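Local coordinates for hydrolase, isochorismatase family (Pseudomonas putida, PDB 4L07), which probably hydrolyses the amide bond of maleamate to give maleate and ammonia, as a maleamate amidase of the isochorismatase-like hydrolase family, at residues G13-S17 against Y190-T194; R18-I24 against D198-L203; I66-Y72 against D111-K117; A119-F123 against A152-A157; T136-T142 against F162-P167. The contacts are given in a common frame with arbitrary orientation. Residue numbers count along the deposited sequence, not the author numbering.

Interaction 1: G13-S17 against Y190-T194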
# COMPACT_ATOMS: atom_id res chain seq x y z
N GLY A 13 -6.59 15.09 20.94
CA GLY A 13 -5.56 15.84 21.65
C GLY A 13 -4.86 15.14 22.80
O GLY A 13 -4.15 15.79 23.57
N ASN A 14 -5.07 13.83 22.93
CA ASN A 14 -4.36 13.03 23.95
C ASN A 14 -2.86 12.97 23.69
O ASN A 14 -2.44 13.03 22.54
CB ASN A 14 -4.91 11.60 23.99
CG ASN A 14 -6.39 11.56 24.27
OD1 ASN A 14 -6.82 11.72 25.41
ND2 ASN A 14 -7.18 11.32 23.23
N PRO A 15 -2.05 12.85 24.76
CA PRO A 15 -0.60 12.77 24.56
C PRO A 15 -0.17 11.41 24.04
O PRO A 15 -0.86 10.41 24.26
CB PRO A 15 -0.04 13.01 25.97
CG PRO A 15 -1.12 12.55 26.89
CD PRO A 15 -2.42 12.86 26.19
N VAL A 16 0.97 11.35 23.35
CA VAL A 16 1.48 10.04 22.95
C VAL A 16 2.47 9.49 23.97
O VAL A 16 3.39 10.20 24.42
CB VAL A 16 1.96 9.94 21.46
CG1 VAL A 16 1.80 11.24 20.69
CG2 VAL A 16 3.36 9.34 21.32
N SER A 17 2.25 8.25 24.37
CA SER A 17 3.17 7.56 25.25
C SER A 17 4.30 7.06 24.37
O SER A 17 4.13 6.12 23.59
CB SER A 17 2.48 6.40 25.96
OG SER A 17 3.40 5.72 26.79
N TYR A 190 -3.23 13.27 15.21
CA TYR A 190 -2.21 12.40 14.60
C TYR A 190 -0.92 12.19 15.38
O TYR A 190 -0.35 11.11 15.33
CB TYR A 190 -1.90 12.85 13.17
CG TYR A 190 -3.14 13.00 12.30
CD1 TYR A 190 -4.00 11.92 12.08
CD2 TYR A 190 -3.45 14.23 11.73
CE1 TYR A 190 -5.14 12.07 11.29
CE2 TYR A 190 -4.58 14.39 10.95
CZ TYR A 190 -5.42 13.31 10.73
OH TYR A 190 -6.55 13.48 9.96
N GLY A 191 -0.44 13.22 16.07
CA GLY A 191 0.83 13.09 16.78
C GLY A 191 1.00 14.18 17.80
O GLY A 191 0.12 15.01 17.98
N ASP A 192 2.14 14.17 18.50
CA ASP A 192 2.46 15.24 19.43
C ASP A 192 3.38 16.28 18.80
O ASP A 192 4.49 15.97 18.37
CB ASP A 192 3.08 14.68 20.73
CG ASP A 192 2.03 14.35 21.79
OD1 ASP A 192 0.84 14.63 21.56
OD2 ASP A 192 2.41 13.82 22.86
N VAL A 193 2.88 17.52 18.74
CA VAL A 193 3.67 18.67 18.30
C VAL A 193 4.48 19.17 19.48
O VAL A 193 3.94 19.43 20.57
CB VAL A 193 2.77 19.79 17.72
CG1 VAL A 193 3.61 20.98 17.27
CG2 VAL A 193 1.94 19.26 16.56
N THR A 194 5.77 19.34 19.26
CA THR A 194 6.71 19.69 20.31
C THR A 194 7.85 20.50 19.69
O THR A 194 7.61 21.19 18.73
CB THR A 194 7.17 18.47 21.11
OG1 THR A 194 8.02 18.88 22.19
CG2 THR A 194 7.88 17.46 20.23
O HOH W 1 4.67 12.45 23.76
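Val16 lays its side chain against the carboxylate of Asp192. Val16 CG1 comes within 3.3 Å of Asp192 CG. The backbone of Val16 holds the same carboxylate. Val16 N donates to Asp192 OD2 at 2.9 Å in an almost straight bond. A water links the two residues a second time, donating to Val16 O at 2.7 Å and to Asp192 OD2 at 2.8 Å. OD2 thus accepts twice. Asp192 opens strand 192-194, the outermost strand at one end of the parallel sheet within this chain, and its backbone bonds to Val164 and Val166 of strand 163-172. The loop 13-17, on its way from helix 3-9 to strand 22-27, crosses beside this edge. Pro15 is at the margin, with Pro15 CA 3.6 Å from Asp192 OD2. Gly191 adds backbone only, its C atom 4.2 Å from Val16 CG1. The other carboxylate oxygen, OD1, forms a salt bridge with Lys85 of the second subunit. Nearby, Asn14 ND2 bonds to the carbonyl of that same Lys85, and Ser17 N to Glu84 of the second subunit.

Interaction 2: R18-I24 against D198-L203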
# COMPACT_ATOMS: atom_id res chain seq x y z
N ARG A 18 5.46 7.71 24.48
CA ARG A 18 6.57 7.45 23.56
C ARG A 18 7.19 6.07 23.75
O ARG A 18 7.27 5.56 24.86
CB ARG A 18 7.63 8.54 23.71
CG ARG A 18 7.09 9.93 23.41
CD ARG A 18 8.09 11.02 23.75
NE ARG A 18 7.49 12.34 23.60
CZ ARG A 18 8.17 13.48 23.66
NH1 ARG A 18 9.49 13.46 23.85
NH2 ARG A 18 7.55 14.64 23.52
N GLY A 19 7.60 5.47 22.63
CA GLY A 19 8.24 4.15 22.65
C GLY A 19 9.72 4.24 22.93
O GLY A 19 10.23 5.28 23.35
N VAL A 20 10.43 3.15 22.66
CA VAL A 20 11.85 3.07 22.98
C VAL A 20 12.74 2.78 21.76
O VAL A 20 13.94 2.58 21.91
CB VAL A 20 12.12 2.07 24.13
CG1 VAL A 20 11.56 2.60 25.44
CG2 VAL A 20 11.55 0.69 23.82
N HIS A 21 12.14 2.79 20.57
CA HIS A 21 12.87 2.59 19.32
C HIS A 21 12.60 3.68 18.32
O HIS A 21 11.79 3.51 17.39
CB HIS A 21 12.59 1.21 18.73
CG HIS A 21 12.95 0.07 19.65
ND1 HIS A 21 14.23 -0.26 19.93
CD2 HIS A 21 12.15 -0.81 20.37
CE1 HIS A 21 14.24 -1.31 20.78
NE2 HIS A 21 12.97 -1.64 21.05
N PRO A 22 13.27 4.83 18.49
CA PRO A 22 13.04 6.02 17.67
C PRO A 22 13.68 5.95 16.29
O PRO A 22 14.72 5.30 16.12
CB PRO A 22 13.72 7.14 18.48
CG PRO A 22 14.10 6.54 19.80
CD PRO A 22 14.27 5.08 19.54
N ALA A 23 13.07 6.64 15.34
CA ALA A 23 13.65 6.88 14.03
C ALA A 23 13.31 8.30 13.58
O ALA A 23 12.24 8.84 13.93
CB ALA A 23 13.15 5.86 13.01
N ILE A 24 14.23 8.91 12.84
CA ILE A 24 14.04 10.27 12.35
C ILE A 24 13.72 10.22 10.86
O ILE A 24 14.45 9.59 10.08
CB ILE A 24 15.32 11.13 12.57
CG1 ILE A 24 15.96 10.88 13.96
CG2 ILE A 24 15.07 12.61 12.28
CD1 ILE A 24 15.10 11.15 15.18
N ASP A 198 13.04 19.35 23.24
CA ASP A 198 12.35 18.18 23.79
C ASP A 198 12.89 16.91 23.14
O ASP A 198 13.30 15.98 23.83
CB ASP A 198 10.83 18.32 23.59
CG ASP A 198 10.02 17.07 24.00
OD1 ASP A 198 8.78 17.12 23.89
OD2 ASP A 198 10.59 16.04 24.42
N ILE A 199 12.89 16.87 21.80
CA ILE A 199 13.34 15.69 21.06
C ILE A 199 14.75 15.27 21.50
O ILE A 199 14.98 14.11 21.80
CB ILE A 199 13.28 15.91 19.53
CG1 ILE A 199 11.83 16.14 19.06
CG2 ILE A 199 13.91 14.73 18.78
CD1 ILE A 199 10.85 15.04 19.42
N LEU A 200 15.66 16.24 21.54
CA LEU A 200 17.06 15.96 21.88
C LEU A 200 17.21 15.34 23.27
O LEU A 200 17.89 14.33 23.43
CB LEU A 200 17.92 17.22 21.76
CG LEU A 200 18.12 17.82 20.37
CD1 LEU A 200 18.69 19.23 20.48
CD2 LEU A 200 18.99 16.94 19.48
N LYS A 201 16.54 15.93 24.25
CA LYS A 201 16.53 15.43 25.63
C LYS A 201 15.93 14.03 25.67
O LYS A 201 16.46 13.14 26.34
CB LYS A 201 15.76 16.39 26.54
CG LYS A 201 15.72 16.01 28.01
CD LYS A 201 14.96 17.06 28.82
CE LYS A 201 14.61 16.56 30.21
NZ LYS A 201 15.79 16.53 31.11
N TRP A 202 14.83 13.84 24.94
CA TRP A 202 14.15 12.55 24.86
C TRP A 202 15.00 11.45 24.26
O TRP A 202 15.04 10.34 24.79
CB TRP A 202 12.82 12.68 24.11
CG TRP A 202 12.15 11.35 23.87
CD1 TRP A 202 11.60 10.49 24.82
CD2 TRP A 202 11.96 10.66 22.59
NE1 TRP A 202 11.10 9.36 24.23
CE2 TRP A 202 11.28 9.40 22.90
CE3 TRP A 202 12.28 10.95 21.26
CZ2 TRP A 202 10.94 8.48 21.91
CZ3 TRP A 202 11.93 10.02 20.28
CH2 TRP A 202 11.28 8.82 20.59
N LEU A 203 15.71 11.75 23.17
CA LEU A 203 16.60 10.76 22.54
C LEU A 203 17.72 10.31 23.49
O LEU A 203 18.02 9.12 23.58
CB LEU A 203 17.17 11.27 21.21
CG LEU A 203 16.19 11.52 20.06
CD1 LEU A 203 16.87 12.26 18.91
CD2 LEU A 203 15.56 10.22 19.57
O HOH W 2 10.26 6.85 25.63
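Pro22 sits at the apolar centre of this contact. Its CB touches Trp202 CH2 at 3.6 Å and Leu203 CD2 at 3.7 Å. Farther along strand 22-27, Ile24 CD1 meets Leu203 CD1 at 4.3 Å. Here the C-terminal helix 196-207 packs on the parallel sheet, as layers do in an alpha/beta fold. The short axes of strand 22-24 and helix 198-203 approach to 11.2 Å, with 139° between their N-to-C directions. Trp202 also touches Thr138 and Val140 of the next strand. Outward from this centre the indole meets polar groups. Gly19 O lies at the ring edge, 3.6 Å from Trp202 CZ2. One water donates to Gly19 O at 2.8 Å and accepts from Trp202 NE1 at 3.0 Å. Arg18 spans one face of the ring. Its CD is 3.6 Å from the five-membered ring centroid, a CH-pi contact, and its CZ is 4.7 Å from that centroid, a cation-pi contact. At the outer edge Arg18 NH1 bonds to Asp198 OD2 at 2.9 Å and NH2 to OD1 at 2.8 Å. Thr194 also bonds to OD1. The two-pronged salt bridge and the indole face together fix the guanidinium, so one arginine closes the polar edge over an apolar centre.

Interaction 3: I66-Y72 against D111-K117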
# COMPACT_ATOMS: atom_id res chain seq x y z
N ILE A 66 16.39 8.61 8.20
CA ILE A 66 16.01 8.41 6.80
C ILE A 66 15.54 9.73 6.17
O ILE A 66 14.65 10.40 6.71
CB ILE A 66 14.91 7.33 6.66
CG1 ILE A 66 15.39 6.00 7.24
CG2 ILE A 66 14.50 7.15 5.20
CD1 ILE A 66 14.28 5.00 7.51
N PHE A 67 16.15 10.09 5.04
CA PHE A 67 15.78 11.28 4.27
C PHE A 67 14.88 10.91 3.10
O PHE A 67 15.07 9.85 2.49
CB PHE A 67 17.03 11.97 3.72
CG PHE A 67 17.92 12.56 4.78
CD1 PHE A 67 18.80 11.76 5.51
CD2 PHE A 67 17.91 13.93 5.02
CE1 PHE A 67 19.62 12.31 6.48
CE2 PHE A 67 18.74 14.49 5.99
CZ PHE A 67 19.59 13.68 6.72
N THR A 68 13.93 11.78 2.77
CA THR A 68 13.09 11.59 1.59
C THR A 68 13.30 12.72 0.58
O THR A 68 13.69 13.83 0.94
CB THR A 68 11.59 11.48 1.94
OG1 THR A 68 11.05 12.77 2.19
CG2 THR A 68 11.39 10.61 3.18
N THR A 69 13.03 12.41 -0.69
CA THR A 69 13.08 13.39 -1.76
C THR A 69 12.03 13.02 -2.80
O THR A 69 11.74 11.83 -3.00
CB THR A 69 14.50 13.50 -2.39
OG1 THR A 69 14.57 14.65 -3.25
CG2 THR A 69 14.86 12.25 -3.19
N ILE A 70 11.45 14.03 -3.43
CA ILE A 70 10.58 13.83 -4.58
C ILE A 70 11.43 13.97 -5.84
O ILE A 70 12.08 15.00 -6.05
CB ILE A 70 9.43 14.88 -4.62
CG1 ILE A 70 8.47 14.69 -3.43
CG2 ILE A 70 8.69 14.80 -5.95
CD1 ILE A 70 7.49 15.83 -3.23
N ALA A 71 11.44 12.93 -6.67
CA ALA A 71 12.17 12.97 -7.94
C ALA A 71 11.41 12.19 -9.02
O ALA A 71 10.87 11.12 -8.73
CB ALA A 71 13.57 12.40 -7.77
N TYR A 72 11.38 12.74 -10.23
CA TYR A 72 10.69 12.13 -11.37
C TYR A 72 11.57 11.87 -12.58
O TYR A 72 12.47 12.65 -12.88
CB TYR A 72 9.54 13.01 -11.86
CG TYR A 72 8.56 13.37 -10.79
CD1 TYR A 72 7.66 12.42 -10.31
CD2 TYR A 72 8.56 14.64 -10.22
CE1 TYR A 72 6.77 12.74 -9.30
CE2 TYR A 72 7.67 14.97 -9.22
CZ TYR A 72 6.78 14.01 -8.76
OH TYR A 72 5.90 14.32 -7.76
N ASP A 111 23.60 7.74 5.19
CA ASP A 111 22.16 8.00 5.36
C ASP A 111 21.34 7.52 4.16
O ASP A 111 21.63 7.87 3.02
CB ASP A 111 21.89 9.49 5.60
CG ASP A 111 22.55 10.02 6.88
OD1 ASP A 111 22.86 9.24 7.80
OD2 ASP A 111 22.74 11.26 6.96
N VAL A 112 20.32 6.71 4.44
CA VAL A 112 19.41 6.22 3.41
C VAL A 112 18.52 7.35 2.89
O VAL A 112 17.95 8.12 3.67
CB VAL A 112 18.55 5.06 3.93
CG1 VAL A 112 17.44 4.71 2.94
CG2 VAL A 112 19.41 3.84 4.22
N VAL A 113 18.44 7.45 1.56
CA VAL A 113 17.50 8.35 0.90
C VAL A 113 16.40 7.52 0.23
O VAL A 113 16.68 6.56 -0.48
CB VAL A 113 18.20 9.27 -0.11
CG1 VAL A 113 17.20 10.17 -0.83
CG2 VAL A 113 19.25 10.11 0.60
N VAL A 114 15.15 7.88 0.49
CA VAL A 114 14.00 7.26 -0.16
C VAL A 114 13.40 8.24 -1.18
O VAL A 114 13.09 9.39 -0.84
CB VAL A 114 12.94 6.77 0.86
CG1 VAL A 114 12.72 7.80 1.94
CG2 VAL A 114 11.62 6.41 0.19
N VAL A 115 13.25 7.78 -2.42
CA VAL A 115 12.66 8.60 -3.47
C VAL A 115 11.18 8.28 -3.56
O VAL A 115 10.78 7.11 -3.55
CB VAL A 115 13.34 8.38 -4.85
CG1 VAL A 115 12.67 9.22 -5.93
CG2 VAL A 115 14.82 8.72 -4.77
N LYS A 116 10.36 9.33 -3.59
CA LYS A 116 8.90 9.17 -3.68
C LYS A 116 8.32 10.08 -4.76
O LYS A 116 8.99 11.00 -5.25
CB LYS A 116 8.26 9.48 -2.32
CG LYS A 116 8.37 10.93 -1.90
CD LYS A 116 7.83 11.16 -0.51
CE LYS A 116 8.22 12.52 0.03
NZ LYS A 116 7.33 13.61 -0.46
N LYS A 117 7.06 9.83 -5.13
CA LYS A 117 6.42 10.54 -6.23
C LYS A 117 5.25 11.43 -5.80
O LYS A 117 4.75 12.22 -6.61
CB LYS A 117 5.94 9.55 -7.31
CG LYS A 117 6.96 8.50 -7.71
CD LYS A 117 8.11 9.06 -8.53
CE LYS A 117 9.22 8.01 -8.63
NZ LYS A 117 10.33 8.48 -9.49
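These two neighbouring strands form one end of the parallel sheet of the alpha/beta isochorismatase fold, and strand 112-116 is outermost within this chain. Ile66 packs its CG2 on Val114 CG1 at 3.8 Å. Phe67 makes the first firm bonds: Phe67 N donates to Val112 O at 3.0 Å, and Phe67 O accepts from Val114 N at 2.8 Å. Its ring atom CE1 is 3.3 Å from Asp111 OD2, an oxygen also held by Arg59 and Gln108. Thr68 shares a sheet face with Val114, and Thr68 CG2 touches Val114 CG1 at 3.3 Å. Its OG1 bonds to Asp28. Thr69 continues the pattern, with Thr69 N to Val114 O at 3.0 Å and Lys116 N to Thr69 O at 2.9 Å. Its hydroxyl bonds to Val99 O. Ile70 CG1 lies 3.4 Å from Lys116 NZ, which is salt-bridged to Asp28. An aspartate-lysine pair at the strand ends is consistent with the Asp-Lys-Cys triad of this family. At the strand end the last backbone bond is weak: Ala71 N to Lys116 O is 3.4 Å. Side chains then take over: Lys117 NZ donates to Ala71 O at 2.8 Å and also pairs with Glu76, while Tyr72 OH donates to Lys117 O at 2.7 Å.

Interaction 4: A119-F123 against A152-A157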
# COMPACT_ATOMS: atom_id res chain seq x y z
N ALA A 119 3.10 13.24 -1.97
CA ALA A 119 3.31 14.01 -0.73
C ALA A 119 3.82 13.15 0.44
O ALA A 119 4.85 13.46 1.04
CB ALA A 119 2.02 14.74 -0.34
N SER A 120 3.13 12.06 0.74
CA SER A 120 3.50 11.22 1.88
C SER A 120 4.78 10.43 1.63
O SER A 120 4.96 9.83 0.58
CB SER A 120 2.39 10.22 2.20
OG SER A 120 2.87 9.28 3.15
N SER A 121 5.65 10.40 2.64
CA SER A 121 6.90 9.66 2.55
C SER A 121 6.67 8.15 2.52
O SER A 121 7.57 7.40 2.16
CB SER A 121 7.81 10.04 3.71
OG SER A 121 8.18 11.40 3.61
N PHE A 122 5.46 7.73 2.90
CA PHE A 122 5.11 6.30 2.94
C PHE A 122 4.43 5.83 1.67
O PHE A 122 4.45 4.63 1.37
CB PHE A 122 4.17 6.01 4.12
CG PHE A 122 4.82 6.13 5.46
CD1 PHE A 122 4.93 7.38 6.09
CD2 PHE A 122 5.31 5.01 6.12
CE1 PHE A 122 5.53 7.50 7.34
CE2 PHE A 122 5.90 5.12 7.37
CZ PHE A 122 6.02 6.37 7.98
N PHE A 123 3.82 6.74 0.93
CA PHE A 123 3.03 6.34 -0.22
C PHE A 123 3.88 5.92 -1.42
O PHE A 123 4.64 6.71 -1.96
CB PHE A 123 2.01 7.42 -0.65
CG PHE A 123 1.05 6.91 -1.69
CD1 PHE A 123 -0.20 6.44 -1.32
CD2 PHE A 123 1.44 6.84 -3.03
CE1 PHE A 123 -1.07 5.93 -2.28
CE2 PHE A 123 0.58 6.32 -3.99
CZ PHE A 123 -0.68 5.88 -3.61
N ALA A 152 1.28 15.02 5.40
CA ALA A 152 0.94 13.75 4.73
C ALA A 152 1.73 12.58 5.30
O ALA A 152 1.19 11.46 5.48
CB ALA A 152 1.15 13.87 3.22
N THR A 153 3.01 12.82 5.59
CA THR A 153 3.90 11.80 6.15
C THR A 153 3.46 11.44 7.56
O THR A 153 3.49 10.26 7.95
CB THR A 153 5.37 12.30 6.13
OG1 THR A 153 5.77 12.48 4.77
CG2 THR A 153 6.32 11.32 6.82
N VAL A 154 3.05 12.45 8.32
CA VAL A 154 2.60 12.28 9.70
C VAL A 154 1.34 11.42 9.75
O VAL A 154 1.28 10.47 10.53
CB VAL A 154 2.39 13.64 10.40
CG1 VAL A 154 1.56 13.49 11.68
CG2 VAL A 154 3.75 14.25 10.71
N VAL A 155 0.35 11.75 8.91
CA VAL A 155 -0.88 10.95 8.83
C VAL A 155 -0.57 9.50 8.50
O VAL A 155 -1.05 8.59 9.19
CB VAL A 155 -1.89 11.54 7.83
CG1 VAL A 155 -3.04 10.58 7.58
CG2 VAL A 155 -2.41 12.88 8.34
N ASP A 156 0.26 9.28 7.48
CA ASP A 156 0.65 7.92 7.12
C ASP A 156 1.44 7.18 8.19
O ASP A 156 1.25 5.97 8.36
CB ASP A 156 1.39 7.89 5.78
CG ASP A 156 0.47 7.58 4.61
OD1 ASP A 156 -0.72 7.29 4.83
OD2 ASP A 156 0.94 7.62 3.45
N ALA A 157 2.31 7.88 8.90
CA ALA A 157 3.10 7.25 9.97
C ALA A 157 2.21 6.65 11.07
O ALA A 157 2.39 5.48 11.45
CB ALA A 157 4.10 8.23 10.57
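Ser120 uses its hydroxyl in two directions. OG of Ser120 accepts from Phe122 N at 3.0 Å, which makes an ST turn, and donates to Asp156 OD2 at 2.6 Å. The turn lies in the loop after strand 112-116. It rests on helix 146-159, the helix of a beta-alpha-beta unit in the alpha/beta fold. The fit is tight, with Ser120 CA 4.3 Å from Thr153 CA. Small side chains allow this approach: Ala119 CB meets Ala152 CB at 3.8 Å. Thr153 OG1 accepts from Ser121 N at 3.0 Å and lies 2.9 Å from Ser121 OG. It also bonds to Cys149 O, one turn back in the helix. The isochorismatase family uses a cysteine nucleophile near the start of such a helix, so Cys149 is probably that residue, and the loop would then lie close to the active site. The other subunits are near as well: Gln159 of the second subunit packs on Ala119 and Ser120. At the far end of the turn Phe122 lies along the helix. One ring face is turned to the backbone carbonyl carbon of Asp156. Phe122 CD1 touches Asp156 CB at 3.6 Å, and Phe122 CE1 reaches Ala157 CB at 3.6 Å.

Interaction 5: T136-T142 against F162-P167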
# COMPACT_ATOMS: atom_id res chain seq x y z
N THR A 136 11.13 -0.17 14.62
CA THR A 136 10.86 1.21 15.03
C THR A 136 9.46 1.27 15.64
O THR A 136 8.55 0.61 15.13
CB THR A 136 10.95 2.17 13.83
OG1 THR A 136 12.28 2.16 13.31
CG2 THR A 136 10.58 3.59 14.21
N ASP A 137 9.29 2.02 16.73
CA ASP A 137 7.97 2.22 17.33
C ASP A 137 7.53 3.68 17.38
O ASP A 137 6.33 3.97 17.55
CB ASP A 137 7.87 1.56 18.71
CG ASP A 137 8.91 2.07 19.71
OD1 ASP A 137 9.45 3.18 19.54
OD2 ASP A 137 9.17 1.35 20.70
N THR A 138 8.48 4.60 17.24
CA THR A 138 8.23 6.03 17.37
C THR A 138 9.03 6.77 16.31
O THR A 138 10.25 6.57 16.18
CB THR A 138 8.63 6.55 18.77
OG1 THR A 138 8.06 5.70 19.77
CG2 THR A 138 8.14 7.99 18.98
N VAL A 139 8.36 7.62 15.54
CA VAL A 139 9.03 8.41 14.51
C VAL A 139 8.99 9.89 14.85
O VAL A 139 8.00 10.39 15.40
CB VAL A 139 8.48 8.15 13.08
CG1 VAL A 139 8.73 6.70 12.66
CG2 VAL A 139 7.00 8.51 12.96
N VAL A 140 10.09 10.58 14.54
CA VAL A 140 10.12 12.04 14.63
C VAL A 140 10.14 12.57 13.20
O VAL A 140 11.02 12.22 12.39
CB VAL A 140 11.31 12.59 15.47
CG1 VAL A 140 11.57 11.73 16.70
CG2 VAL A 140 12.55 12.72 14.63
N VAL A 141 9.14 13.38 12.88
CA VAL A 141 8.98 13.88 11.52
C VAL A 141 9.39 15.35 11.45
O VAL A 141 8.95 16.16 12.25
CB VAL A 141 7.55 13.68 10.99
CG1 VAL A 141 7.45 14.11 9.53
CG2 VAL A 141 7.11 12.23 11.13
N THR A 142 10.25 15.65 10.47
CA THR A 142 10.75 17.00 10.20
C THR A 142 10.69 17.23 8.69
O THR A 142 10.48 16.29 7.93
CB THR A 142 12.23 17.15 10.65
OG1 THR A 142 13.07 16.32 9.82
CG2 THR A 142 12.41 16.74 12.11
N PHE A 162 2.92 3.53 13.76
CA PHE A 162 3.99 4.20 14.51
C PHE A 162 3.49 5.42 15.26
O PHE A 162 2.65 6.16 14.77
CB PHE A 162 5.15 4.60 13.58
CG PHE A 162 5.62 3.48 12.70
CD1 PHE A 162 6.46 2.50 13.20
CD2 PHE A 162 5.19 3.39 11.38
CE1 PHE A 162 6.89 1.45 12.40
CE2 PHE A 162 5.61 2.34 10.57
CZ PHE A 162 6.46 1.36 11.09
N LYS A 163 4.00 5.60 16.47
CA LYS A 163 3.74 6.81 17.25
C LYS A 163 4.54 7.95 16.62
O LYS A 163 5.65 7.74 16.12
CB LYS A 163 4.13 6.60 18.70
CG LYS A 163 3.22 5.61 19.42
CD LYS A 163 3.92 4.91 20.55
CE LYS A 163 2.96 4.03 21.34
NZ LYS A 163 2.11 4.84 22.27
N VAL A 164 3.97 9.16 16.65
CA VAL A 164 4.53 10.28 15.91
C VAL A 164 4.80 11.51 16.76
O VAL A 164 3.91 11.97 17.50
CB VAL A 164 3.63 10.68 14.72
CG1 VAL A 164 4.23 11.85 13.95
CG2 VAL A 164 3.43 9.52 13.77
N LEU A 165 6.01 12.03 16.63
CA LEU A 165 6.40 13.30 17.24
C LEU A 165 6.82 14.29 16.16
O LEU A 165 7.55 13.92 15.23
CB LEU A 165 7.56 13.09 18.23
CG LEU A 165 7.39 11.99 19.29
CD1 LEU A 165 8.68 11.84 20.11
CD2 LEU A 165 6.22 12.29 20.22
N VAL A 166 6.36 15.53 16.27
CA VAL A 166 6.71 16.55 15.29
C VAL A 166 7.28 17.81 15.96
O VAL A 166 6.54 18.57 16.59
CB VAL A 166 5.52 16.88 14.35
CG1 VAL A 166 4.27 17.21 15.13
CG2 VAL A 166 5.86 18.01 13.38
N PRO A 167 8.61 18.01 15.85
CA PRO A 167 9.19 19.26 16.34
C PRO A 167 8.87 20.41 15.40
O PRO A 167 9.37 20.45 14.27
CB PRO A 167 10.70 18.97 16.37
CG PRO A 167 10.90 17.84 15.41
CD PRO A 167 9.63 17.04 15.43
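Four backbone bonds join these parallel strands. Lys163 N donates to Asp137 O at 3.0 Å, and Val139 N to Lys163 O at 2.8 Å. Leu165 N donates to Val139 O at 2.9 Å, and Val141 N to Leu165 O at 2.9 Å. Thr138 and Val140 bond instead to strand 22-27, while Val164 and Val166 bond to Asp192 of the edge strand. The next carbonyl breaks the series. Val141 O faces Pro167, which has no NH to offer, and lies 3.4 Å from Pro167 CD. It has no partner in the model. The polar side chains are provided for. Thr138 OG1 donates to Asp137 OD1 at 2.9 Å and accepts from Gly19 N. Asp137 takes the amides of His21 and Val20 on its two oxygens. Lys163 NZ bonds to Ser17 O and makes a salt bridge with Glu84 of the second subunit. Helix 146-159 connects the two strands in a beta-alpha-beta unit and packs on one face of them. Val139 and Val164 meet there, CG2 to CG2 at 3.8 Å. On the other face, under helix 196-207, Thr138 CG2 meets Leu165 CD1 at 4.0 Å. Phe162 closes the start of the pair, its CE1 3.3 Å from Thr136 O. The chemistry is that of an interior sheet: amides pair within it, branched apolar side chains fill both faces, and charge gathers at the strand starts.

In the fold
Interactions 3, 4 and 5 are buried. Interaction 2 is partly buried, and interaction 1 is at the surface. Four of them reach one parallel sheet: interaction 3 at one end, interactions 2 and 5 in the middle and interaction 1 at the other edge. Interaction 4 instead sets a loop on helix 146-159, the connection between the two strands of interaction 5. Interactions 3 and 5 rest on regular backbone bonds. Interaction 4 depends on hydroxyls. Interaction 1 depends on one carboxylate and a water; interaction 2 adds an arginine-aspartate salt bridge to apolar and indole packing. Segment 18-24 follows 13-17 directly, and helix 196-207 follows strand 192-194. Interactions 1 and 3 lie on opposite sides of the chain centre.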